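PDB 6MZO: inactive Zymogen C11 Protease from Parabacteroides distasonis, which belongs to the clostripain-like cysteine peptidases and, once activated from this inactive zymogen form, probably cleaves peptide bonds. Local coordinates for residues 158-162 with 163-167; 168-171 with 172-176; 296-299 with 300-304. All blocks are in the same frame, centred on the assembly; numbering follows the deposited sequence.

Interaction 1: 158-162 with 163-167; sequences ILFDA and CYMSC
Where loop 163-167 turns back against the end of strand 155-162 of the central sheet, Phe-160 and Met-165 form a Met-aromatic contact. The two side chains cross at about a right angle, Met-165 laying its methyl over one face of the ring. CE of Met-165 is 3.8 Å from the centroid of the Phe-160 ring and 19° off its normal, a CH-pi contact displaced toward the rim at CD1 and CE1. SD of Met-165 stands farther above the same face, 5.1 Å from the Phe-160 centroid. With chi2 at -60° and chi3 at -77°, the methionine chain curls twice, and this turns CE onto the ring. Nearer the backbone, CB of Met-165 meets CB of Phe-160 at 3.6 Å, while CG of Met-165 lies 3.8 Å from CB of Ala-162. In clostripain and its clan CD relatives the nucleophilic cysteine follows this strand, and Cys-163 probably holds that place; two residues earlier, OD1 of Asp-161 is hydrogen-bonded to NE2 of His-116, in the family's His-Gly motif. The ring is held between Met-165 of the loop and, on the opposite face, CG2 of Ile-158 of its own strand. With an alanine in place of Phe-160, the methyl of Met-165 would probably lose its aromatic seat and could turn, leaving a gap beside Ile-158. Leu-113 and Ile-181, on the flanking strands, also touch Phe-160.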
ATOM      1  N   ILE A 158      -1.321  -0.430   8.264  1.00 17.79           N
ATOM      2  CA  ILE A 158      -0.250  -0.886   7.373  1.00 18.72           C
ATOM      3  C   ILE A 158      -0.081   0.224   6.367  1.00 19.50           C
ATOM      4  O   ILE A 158      -1.090   0.678   5.762  1.00 19.86           O
ATOM      5  CB  ILE A 158      -0.555  -2.222   6.621  1.00 19.68           C
ATOM      6  CG1 ILE A 158      -0.725  -3.382   7.618  1.00 20.53           C
ATOM      7  CG2 ILE A 158       0.558  -2.484   5.594  1.00 20.34           C
ATOM      8  CD1 ILE A 158      -1.377  -4.693   6.966  1.00 21.44           C
ATOM      9  N   LEU A 159       1.158   0.697   6.233  1.00 17.20           N
ATOM     10  CA  LEU A 159       1.508   1.734   5.241  1.00 17.84           C
ATOM     11  C   LEU A 159       2.213   1.024   4.098  1.00 19.68           C
ATOM     12  O   LEU A 159       3.283   0.451   4.289  1.00 18.59           O
ATOM     13  CB  LEU A 159       2.405   2.778   5.902  1.00 19.35           C
ATOM     14  CG  LEU A 159       2.790   4.031   5.098  1.00 17.65           C
ATOM     15  CD1 LEU A 159       3.586   5.002   6.024  1.00 21.04           C
ATOM     16  CD2 LEU A 159       3.662   3.760   3.924  1.00 21.30           C
ATOM     17  N   PHE A 160       1.558   1.026   2.925  1.00 17.11           N
ATOM     18  CA  PHE A 160       2.201   0.398   1.745  1.00 19.57           C
ATOM     19  C   PHE A 160       2.985   1.446   0.987  1.00 20.07           C
ATOM     20  O   PHE A 160       2.395   2.279   0.281  1.00 20.28           O
ATOM     21  CB  PHE A 160       1.128  -0.214   0.835  1.00 19.29           C
ATOM     22  CG  PHE A 160       0.484  -1.461   1.382  1.00 18.59           C
ATOM     23  CD1 PHE A 160       1.204  -2.650   1.447  1.00 23.58           C
ATOM     24  CD2 PHE A 160      -0.857  -1.442   1.784  1.00 21.47           C
ATOM     25  CE1 PHE A 160       0.617  -3.799   1.920  1.00 25.35           C
ATOM     26  CE2 PHE A 160      -1.460  -2.643   2.261  1.00 24.27           C
ATOM     27  CZ  PHE A 160      -0.702  -3.789   2.309  1.00 24.46           C
ATOM     28  N   ASP A 161       4.299   1.440   1.121  1.00 18.06           N
ATOM     29  CA  ASP A 161       5.118   2.349   0.340  1.00 21.34           C
ATOM     30  C   ASP A 161       5.492   1.581  -0.910  1.00 21.38           C
ATOM     31  O   ASP A 161       6.554   0.972  -1.016  1.00 23.05           O
ATOM     32  CB  ASP A 161       6.343   2.839   1.201  1.00 20.76           C
ATOM     33  CG  ASP A 161       7.079   3.988   0.514  1.00 25.45           C
ATOM     34  OD1 ASP A 161       6.967   4.166  -0.733  1.00 24.80           O
ATOM     35  OD2 ASP A 161       7.876   4.644   1.163  1.00 24.05           O
ATOM     36  N   ALA A 162       4.545   1.609  -1.875  1.00 19.49           N
ATOM     37  CA  ALA A 162       4.546   0.649  -2.985  1.00 21.12           C
ATOM     38  C   ALA A 162       3.567   1.201  -4.019  1.00 22.14           C
ATOM     39  O   ALA A 162       2.803   2.104  -3.714  1.00 24.68           O
ATOM     40  CB  ALA A 162       4.097  -0.763  -2.517  1.00 28.15           C
ATOM     41  N   CYS A 163       3.680   0.682  -5.223  1.00 25.10           N
ATOM     42  CA  CYS A 163       2.699   1.097  -6.222  1.00 25.43           C
ATOM     43  C   CYS A 163       1.390   0.350  -6.153  1.00 26.58           C
ATOM     44  O   CYS A 163       1.322  -0.877  -5.957  1.00 25.31           O
ATOM     45  CB  CYS A 163       3.279   0.937  -7.641  1.00 26.99           C
ATOM     46  SG  CYS A 163       4.844   1.817  -7.871  1.00 35.96           S
ATOM     47  N   TYR A 164       0.328   1.124  -6.446  1.00 25.20           N
ATOM     48  CA  TYR A 164      -1.015   0.634  -6.748  1.00 22.68           C
ATOM     49  C   TYR A 164      -1.719  -0.077  -5.609  1.00 24.04           C
ATOM     50  O   TYR A 164      -2.679  -0.806  -5.845  1.00 24.57           O
ATOM     51  CB  TYR A 164      -0.976  -0.281  -7.976  1.00 24.43           C
ATOM     52  CG  TYR A 164      -0.385   0.369  -9.196  1.00 25.74           C
ATOM     53  CD1 TYR A 164      -0.924   1.570  -9.708  1.00 24.04           C
ATOM     54  CD2 TYR A 164       0.711  -0.172  -9.822  1.00 25.53           C
ATOM     55  CE1 TYR A 164      -0.393   2.120 -10.838  1.00 24.31           C
ATOM     56  CE2 TYR A 164       1.258   0.378 -10.990  1.00 27.96           C
ATOM     57  CZ  TYR A 164       0.708   1.552 -11.494  1.00 27.27           C
ATOM     58  OH  TYR A 164       1.218   2.126 -12.624  1.00 30.81           O
ATOM     59  N   MET A 165      -1.298   0.159  -4.370  1.00 21.36           N
ATOM     60  CA  MET A 165      -1.869  -0.669  -3.322  1.00 19.44           C
ATOM     61  C   MET A 165      -3.162  -0.173  -2.815  1.00 22.03           C
ATOM     62  O   MET A 165      -3.892  -0.893  -2.147  1.00 22.19           O
ATOM     63  CB  MET A 165      -0.863  -0.842  -2.118  1.00 19.54           C
ATOM     64  CG  MET A 165       0.391  -1.591  -2.539  1.00 19.85           C
ATOM     65  SD  MET A 165       0.150  -3.272  -3.178  1.00 24.24           S
ATOM     66  CE  MET A 165      -0.117  -4.151  -1.594  1.00 24.41           C
ATOM     67  N   SER A 166      -3.478   1.110  -3.045  1.00 19.52           N
ATOM     68  CA  SER A 166      -4.823   1.594  -2.673  1.00 19.50           C
ATOM     69  C   SER A 166      -5.799   1.180  -3.735  1.00 21.00           C
ATOM     70  O   SER A 166      -6.102   1.967  -4.670  1.00 19.77           O
ATOM     71  CB  SER A 166      -4.866   3.145  -2.564  1.00 20.25           C
ATOM     72  OG  SER A 166      -4.188   3.528  -1.368  1.00 22.01           O
ATOM     73  N   CYS A 167      -6.318  -0.016  -3.620  1.00 21.56           N
ATOM     74  CA  CYS A 167      -7.385  -0.506  -4.471  1.00 22.66           C
ATOM     75  C   CYS A 167      -8.313  -1.318  -3.624  1.00 22.80           C
ATOM     76  O   CYS A 167      -7.945  -1.722  -2.530  1.00 24.22           O
ATOM     77  CB  CYS A 167      -6.863  -1.365  -5.595  1.00 25.46           C
ATOM     78  SG  CYS A 167      -5.942  -2.834  -4.984  1.00 28.15           S
TER

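Interaction 2: 168-171 with 172-176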
ATOM      1  N   ALA A 168      -9.522  -1.483  -4.085  1.00 20.74           N
ATOM      2  CA  ALA A 168     -10.514  -2.165  -3.291  1.00 22.46           C
ATOM      3  C   ALA A 168     -10.032  -3.523  -2.927  1.00 22.49           C
ATOM      4  O   ALA A 168     -10.297  -4.026  -1.813  1.00 22.66           O
ATOM      5  CB  ALA A 168     -11.820  -2.267  -4.016  1.00 23.58           C
ATOM      6  N   GLU A 169      -9.405  -4.196  -3.890  1.00 20.54           N
ATOM      7  CA  GLU A 169      -9.043  -5.571  -3.661  1.00 21.36           C
ATOM      8  C   GLU A 169      -8.064  -5.761  -2.512  1.00 24.53           C
ATOM      9  O   GLU A 169      -8.191  -6.735  -1.731  1.00 24.99           O
ATOM     10  CB  GLU A 169      -8.418  -6.175  -4.913  1.00 21.97           C
ATOM     11  CG  GLU A 169      -9.345  -6.231  -6.174  1.00 22.60           C
ATOM     12  CD  GLU A 169      -9.315  -4.925  -7.005  1.00 22.24           C
ATOM     13  OE1 GLU A 169      -8.843  -3.895  -6.529  1.00 23.24           O
ATOM     14  OE2 GLU A 169      -9.817  -5.014  -8.134  1.00 23.10           O
ATOM     15  N   VAL A 170      -7.100  -4.864  -2.453  1.00 21.54           N
ATOM     16  CA  VAL A 170      -6.128  -4.872  -1.328  1.00 22.32           C
ATOM     17  C   VAL A 170      -6.758  -4.411  -0.039  1.00 23.07           C
ATOM     18  O   VAL A 170      -6.555  -5.012   1.074  1.00 23.95           O
ATOM     19  CB  VAL A 170      -4.870  -3.986  -1.698  1.00 22.14           C
ATOM     20  CG1 VAL A 170      -4.021  -3.652  -0.436  1.00 22.62           C
ATOM     21  CG2 VAL A 170      -4.094  -4.641  -2.826  1.00 26.32           C
ATOM     22  N   ALA A 171      -7.482  -3.284  -0.084  1.00 22.11           N
ATOM     23  CA  ALA A 171      -8.084  -2.831   1.184  1.00 22.58           C
ATOM     24  C   ALA A 171      -9.007  -3.950   1.751  1.00 25.44           C
ATOM     25  O   ALA A 171      -9.091  -4.179   3.014  1.00 25.61           O
ATOM     26  CB  ALA A 171      -8.877  -1.547   0.950  1.00 22.32           C
ATOM     27  N   TYR A 172      -9.684  -4.672   0.857  1.00 22.65           N
ATOM     28  CA  TYR A 172     -10.580  -5.710   1.332  1.00 25.42           C
ATOM     29  C   TYR A 172      -9.776  -6.884   1.901  1.00 27.90           C
ATOM     30  O   TYR A 172     -10.105  -7.438   2.997  1.00 27.58           O
ATOM     31  CB  TYR A 172     -11.480  -6.212   0.195  1.00 25.96           C
ATOM     32  CG  TYR A 172     -12.579  -7.131   0.639  1.00 24.54           C
ATOM     33  CD1 TYR A 172     -13.630  -6.649   1.410  1.00 25.29           C
ATOM     34  CD2 TYR A 172     -12.642  -8.433   0.186  1.00 26.40           C
ATOM     35  CE1 TYR A 172     -14.701  -7.495   1.748  1.00 24.67           C
ATOM     36  CE2 TYR A 172     -13.718  -9.342   0.560  1.00 27.58           C
ATOM     37  CZ  TYR A 172     -14.741  -8.789   1.313  1.00 27.23           C
ATOM     38  OH  TYR A 172     -15.741  -9.641   1.628  1.00 31.93           O
ATOM     39  N   ALA A 173      -8.721  -7.261   1.191  1.00 24.60           N
ATOM     40  CA  ALA A 173      -7.930  -8.466   1.619  1.00 24.56           C
ATOM     41  C   ALA A 173      -7.302  -8.257   2.990  1.00 24.88           C
ATOM     42  O   ALA A 173      -7.148  -9.271   3.738  1.00 25.00           O
ATOM     43  CB  ALA A 173      -6.831  -8.786   0.611  1.00 25.48           C
ATOM     44  N   PHE A 174      -6.904  -7.028   3.276  1.00 22.50           N
ATOM     45  CA  PHE A 174      -6.205  -6.759   4.554  1.00 22.25           C
ATOM     46  C   PHE A 174      -7.101  -6.230   5.636  1.00 24.76           C
ATOM     47  O   PHE A 174      -6.588  -5.804   6.691  1.00 26.46           O
ATOM     48  CB  PHE A 174      -5.004  -5.801   4.343  1.00 21.74           C
ATOM     49  CG  PHE A 174      -3.891  -6.455   3.541  1.00 23.25           C
ATOM     50  CD1 PHE A 174      -3.914  -6.428   2.126  1.00 22.07           C
ATOM     51  CD2 PHE A 174      -2.887  -7.150   4.172  1.00 26.17           C
ATOM     52  CE1 PHE A 174      -2.944  -7.071   1.380  1.00 25.40           C
ATOM     53  CE2 PHE A 174      -1.906  -7.809   3.444  1.00 25.95           C
ATOM     54  CZ  PHE A 174      -1.943  -7.785   2.029  1.00 24.92           C
ATOM     55  N   ARG A 175      -8.420  -6.243   5.426  1.00 26.54           N
ATOM     56  CA  ARG A 175      -9.338  -5.569   6.380  1.00 24.51           C
ATOM     57  C   ARG A 175      -9.296  -6.185   7.771  1.00 24.90           C
ATOM     58  O   ARG A 175      -9.609  -5.500   8.737  1.00 28.84           O
ATOM     59  CB  ARG A 175     -10.783  -5.602   5.848  1.00 24.90           C
ATOM     60  CG  ARG A 175     -11.403  -7.000   5.814  1.00 26.38           C
ATOM     61  CD  ARG A 175     -12.708  -6.902   4.980  1.00 28.22           C
ATOM     62  NE  ARG A 175     -13.499  -8.100   5.061  1.00 29.71           N
ATOM     63  CZ  ARG A 175     -13.188  -9.257   4.466  1.00 29.02           C
ATOM     64  NH1 ARG A 175     -12.085  -9.322   3.749  1.00 32.95           N
ATOM     65  NH2 ARG A 175     -13.925 -10.359   4.605  1.00 33.58           N
ATOM     66  N   GLY A 176      -8.969  -7.461   7.827  1.00 24.83           N
ATOM     67  CA  GLY A 176      -8.943  -8.163   9.100  1.00 29.15           C
ATOM     68  C   GLY A 176      -7.677  -8.002   9.913  1.00 32.87           C
ATOM     69  O   GLY A 176      -7.739  -8.283  11.153  1.00 31.67           O
TER
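Tyr-172, in the last turn of helix 168-173, donates its backbone N to O of Ala-168 at 2.8 Å. Its CB rests 3.2 Å from that same O of Ala-168, and its ring, with CG anti to the backbone N (chi1 -171°), leans out toward helices 235-246 and 351-357, where Trp-352 meets it edge-to-face and Asp-355 binds its hydroxyl. Ala-173 repeats the pattern, its N reaching O of Glu-169 at 3.0 Å. These turns form the helix of the beta-alpha-beta crossover that links the parallel strands 155-162 and 178-183 of the central sheet. At Phe-174 the backbone leaves helical angles, yet its N still bonds to O of Val-170 at 3.0 Å. That same O of Val-170 lies in the plane of the Phe-174 ring, at its edge, 3.2 Å from CD1; CG1 of Val-170 packs on CD1 of Phe-174 at 3.8 Å. Arg-175 then doubles back on Tyr-172: its guanidinium and the tyrosine ring face one another, with NH1 of Arg-175 lying 3.4 Å above the Tyr-172 ring plane, over its centre. The same NH1 of Arg-175 donates to O of Tyr-172 at 2.8 Å (158° at the hydrogen), while N of Arg-175 reaches that oxygen from the opposite face of the carbonyl plane. Salt bridges to Asp-236 and Glu-351 further fix the guanidinium.

Interaction 3: 296-299 with 300-304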
ATOM      1  N   ARG A 296     -22.041   6.628  -0.893  1.00 31.51           N
ATOM      2  CA  ARG A 296     -22.123   6.727   0.576  1.00 33.63           C
ATOM      3  C   ARG A 296     -21.158   5.768   1.287  1.00 32.25           C
ATOM      4  O   ARG A 296     -20.556   6.144   2.313  1.00 33.85           O
ATOM      5  CB  ARG A 296     -23.544   6.475   1.028  1.00 37.49           C
ATOM      6  CG  ARG A 296     -24.464   7.632   0.699  1.00 46.34           C
ATOM      7  CD  ARG A 296     -25.803   7.462   1.374  1.00 58.88           C
ATOM      8  NE  ARG A 296     -26.452   8.766   1.523  1.00 69.20           N
ATOM      9  CZ  ARG A 296     -27.756   8.999   1.371  1.00 76.39           C
ATOM     10  NH1 ARG A 296     -28.601   8.018   1.075  1.00 78.28           N
ATOM     11  NH2 ARG A 296     -28.216  10.235   1.518  1.00 80.45           N
ATOM     12  N   SER A 297     -21.010   4.558   0.721  1.00 31.93           N
ATOM     13  CA  SER A 297     -20.117   3.587   1.342  1.00 29.95           C
ATOM     14  C   SER A 297     -18.669   4.029   1.196  1.00 29.28           C
ATOM     15  O   SER A 297     -17.885   3.885   2.157  1.00 28.09           O
ATOM     16  CB  SER A 297     -20.313   2.183   0.760  1.00 32.39           C
ATOM     17  OG  SER A 297     -21.613   1.703   1.160  1.00 39.16           O
ATOM     18  N   MET A 298     -18.331   4.573   0.029  1.00 27.38           N
ATOM     19  CA  MET A 298     -16.993   5.098  -0.238  1.00 27.02           C
ATOM     20  C   MET A 298     -16.705   6.238   0.717  1.00 30.86           C
ATOM     21  O   MET A 298     -15.569   6.364   1.207  1.00 28.59           O
ATOM     22  CB  MET A 298     -16.849   5.609  -1.667  1.00 25.76           C
ATOM     23  CG  MET A 298     -16.739   4.467  -2.749  1.00 26.32           C
ATOM     24  SD  MET A 298     -15.125   3.632  -2.604  1.00 25.60           S
ATOM     25  CE  MET A 298     -14.134   4.860  -3.545  1.00 30.86           C
ATOM     26  N   GLU A 299     -17.678   7.131   0.968  1.00 28.54           N
ATOM     27  CA  GLU A 299     -17.437   8.239   1.912  1.00 29.79           C
ATOM     28  C   GLU A 299     -17.024   7.710   3.286  1.00 33.03           C
ATOM     29  O   GLU A 299     -16.247   8.368   4.000  1.00 33.95           O
ATOM     30  CB  GLU A 299     -18.699   9.098   2.090  1.00 34.58           C
ATOM     31  CG  GLU A 299     -19.036   9.922   0.867  1.00 46.88           C
ATOM     32  CD  GLU A 299     -20.391  10.642   1.002  1.00 61.72           C
ATOM     33  OE1 GLU A 299     -20.732  11.053   2.127  1.00 67.28           O
ATOM     34  OE2 GLU A 299     -21.107  10.796  -0.018  1.00 67.32           O
ATOM     35  N   LYS A 300     -17.573   6.548   3.673  1.00 31.59           N
ATOM     36  CA  LYS A 300     -17.212   5.998   4.987  1.00 28.39           C
ATOM     37  C   LYS A 300     -15.848   5.266   4.964  1.00 27.31           C
ATOM     38  O   LYS A 300     -15.097   5.357   5.988  1.00 30.34           O
ATOM     39  CB  LYS A 300     -18.279   5.024   5.497  1.00 32.83           C
ATOM     40  CG  LYS A 300     -19.556   5.698   5.924  1.00 41.63           C
ATOM     41  CD  LYS A 300     -20.719   4.736   5.893  1.00 51.71           C
ATOM     42  CE  LYS A 300     -20.748   3.786   7.064  1.00 53.67           C
ATOM     43  NZ  LYS A 300     -22.078   3.100   7.114  1.00 52.75           N
ATOM     44  N   ALA A 301     -15.577   4.550   3.884  1.00 27.24           N
ATOM     45  CA  ALA A 301     -14.388   3.684   3.755  1.00 24.01           C
ATOM     46  C   ALA A 301     -13.136   4.438   3.417  1.00 25.44           C
ATOM     47  O   ALA A 301     -12.072   4.142   4.001  1.00 26.32           O
ATOM     48  CB  ALA A 301     -14.610   2.616   2.723  1.00 23.26           C
ATOM     49  N   VAL A 302     -13.242   5.442   2.555  1.00 23.91           N
ATOM     50  CA  VAL A 302     -12.046   6.182   2.155  1.00 21.19           C
ATOM     51  C   VAL A 302     -12.054   7.483   3.014  1.00 27.25           C
ATOM     52  O   VAL A 302     -12.765   8.481   2.670  1.00 27.34           O
ATOM     53  CB  VAL A 302     -12.026   6.447   0.691  1.00 21.67           C
ATOM     54  CG1 VAL A 302     -10.730   7.255   0.323  1.00 24.71           C
ATOM     55  CG2 VAL A 302     -12.027   5.116  -0.142  1.00 25.77           C
ATOM     56  N   ILE A 303     -11.340   7.484   4.139  1.00 24.66           N
ATOM     57  CA  ILE A 303     -11.518   8.548   5.108  1.00 26.96           C
ATOM     58  C   ILE A 303     -10.682   9.762   4.810  1.00 24.27           C
ATOM     59  O   ILE A 303     -11.002  10.853   5.322  1.00 27.45           O
ATOM     60  CB  ILE A 303     -11.262   8.098   6.585  1.00 27.31           C
ATOM     61  CG1 ILE A 303      -9.798   7.635   6.752  1.00 25.24           C
ATOM     62  CG2 ILE A 303     -12.313   7.036   6.929  1.00 29.72           C
ATOM     63  CD1 ILE A 303      -9.419   7.597   8.262  1.00 30.95           C
ATOM     64  N   TYR A 304      -9.649   9.584   3.967  1.00 23.19           N
ATOM     65  CA  TYR A 304      -8.852  10.705   3.490  1.00 23.77           C
ATOM     66  C   TYR A 304      -8.355  10.339   2.129  1.00 23.27           C
ATOM     67  O   TYR A 304      -7.950   9.182   1.915  1.00 25.42           O
ATOM     68  CB  TYR A 304      -7.681  10.988   4.445  1.00 24.46           C
ATOM     69  CG  TYR A 304      -6.805  12.119   3.917  1.00 25.04           C
ATOM     70  CD1 TYR A 304      -7.099  13.450   4.186  1.00 30.44           C
ATOM     71  CD2 TYR A 304      -5.742  11.824   3.055  1.00 25.37           C
ATOM     72  CE1 TYR A 304      -6.306  14.449   3.682  1.00 31.52           C
ATOM     73  CE2 TYR A 304      -4.908  12.826   2.515  1.00 28.53           C
ATOM     74  CZ  TYR A 304      -5.235  14.130   2.806  1.00 29.52           C
ATOM     75  OH  TYR A 304      -4.462  15.197   2.361  1.00 30.98           O
TER
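Met-298 lies alongside Val-302, the two side chains pointing the same way, with CE of Met-298 4.0 Å from CG2 of Val-302. They sit at a helix-to-strand junction: helix 288-301 runs without a linker into strand 302-307, an edge strand of the central mixed sheet, antiparallel to strand 226-231. The methionine chain is bent at chi2 (-71°) and chi3 (-81°), which swings its methyl round to meet the valine one turn later; Leu-331 touches both residues. Val-302 is the first residue to leave helical backbone angles, but its N still closes the last turn with a nearly straight bond to O of Met-298, 2.8 Å long and 167° at the hydrogen. One step back, Ala-301 N is hydrogen-bonded to O of Ser-297 at 3.0 Å, and CB of Ala-301 faces Leu-235 and Leu-238 of helix 235-246. Lys-300 has looser backbone bonding: its N is divided between O of Arg-296 at 3.3 Å and O of Ser-297 at 3.1 Å, both weak. Its side chain turns back along the helix, then kinks at chi3 and forms a salt bridge from NZ to OE1 of Glu-237. OE2 of that carboxylate is hydrogen-bonded to OG of Ser-297, which also pairs with Thr-241, so one acid of helix 235-246 ties down two residues of this end of helix 288-301. The aliphatic part of Lys-300 runs past the carbonyl of Arg-296, CG of Lys-300 lying 3.8 Å from O of Arg-296.

Interactions 1 and 2 follow one another along the chain and touch: Val-170 CG1 lies 3.2 Å from Met-165 O and 3.9 Å from Phe-160 CE2, and the rings of Phe-160 and Phe-174 meet edge-to-face. Through Met-165, the loop that also carries Cys-163, probably the nucleophile's position, packs on the crossover helix. Interaction 3 stands apart, its centre about 17 Å from that of interaction 1 and 14 Å from that of interaction 2, with nearest atoms about 8 and 7 Å away. It reaches the same sheet as interaction 1, at the edge strand 302-307. Helix 235-246 bridges interactions 2 and 3, Leu-235 touching both Arg-175 and Ala-301.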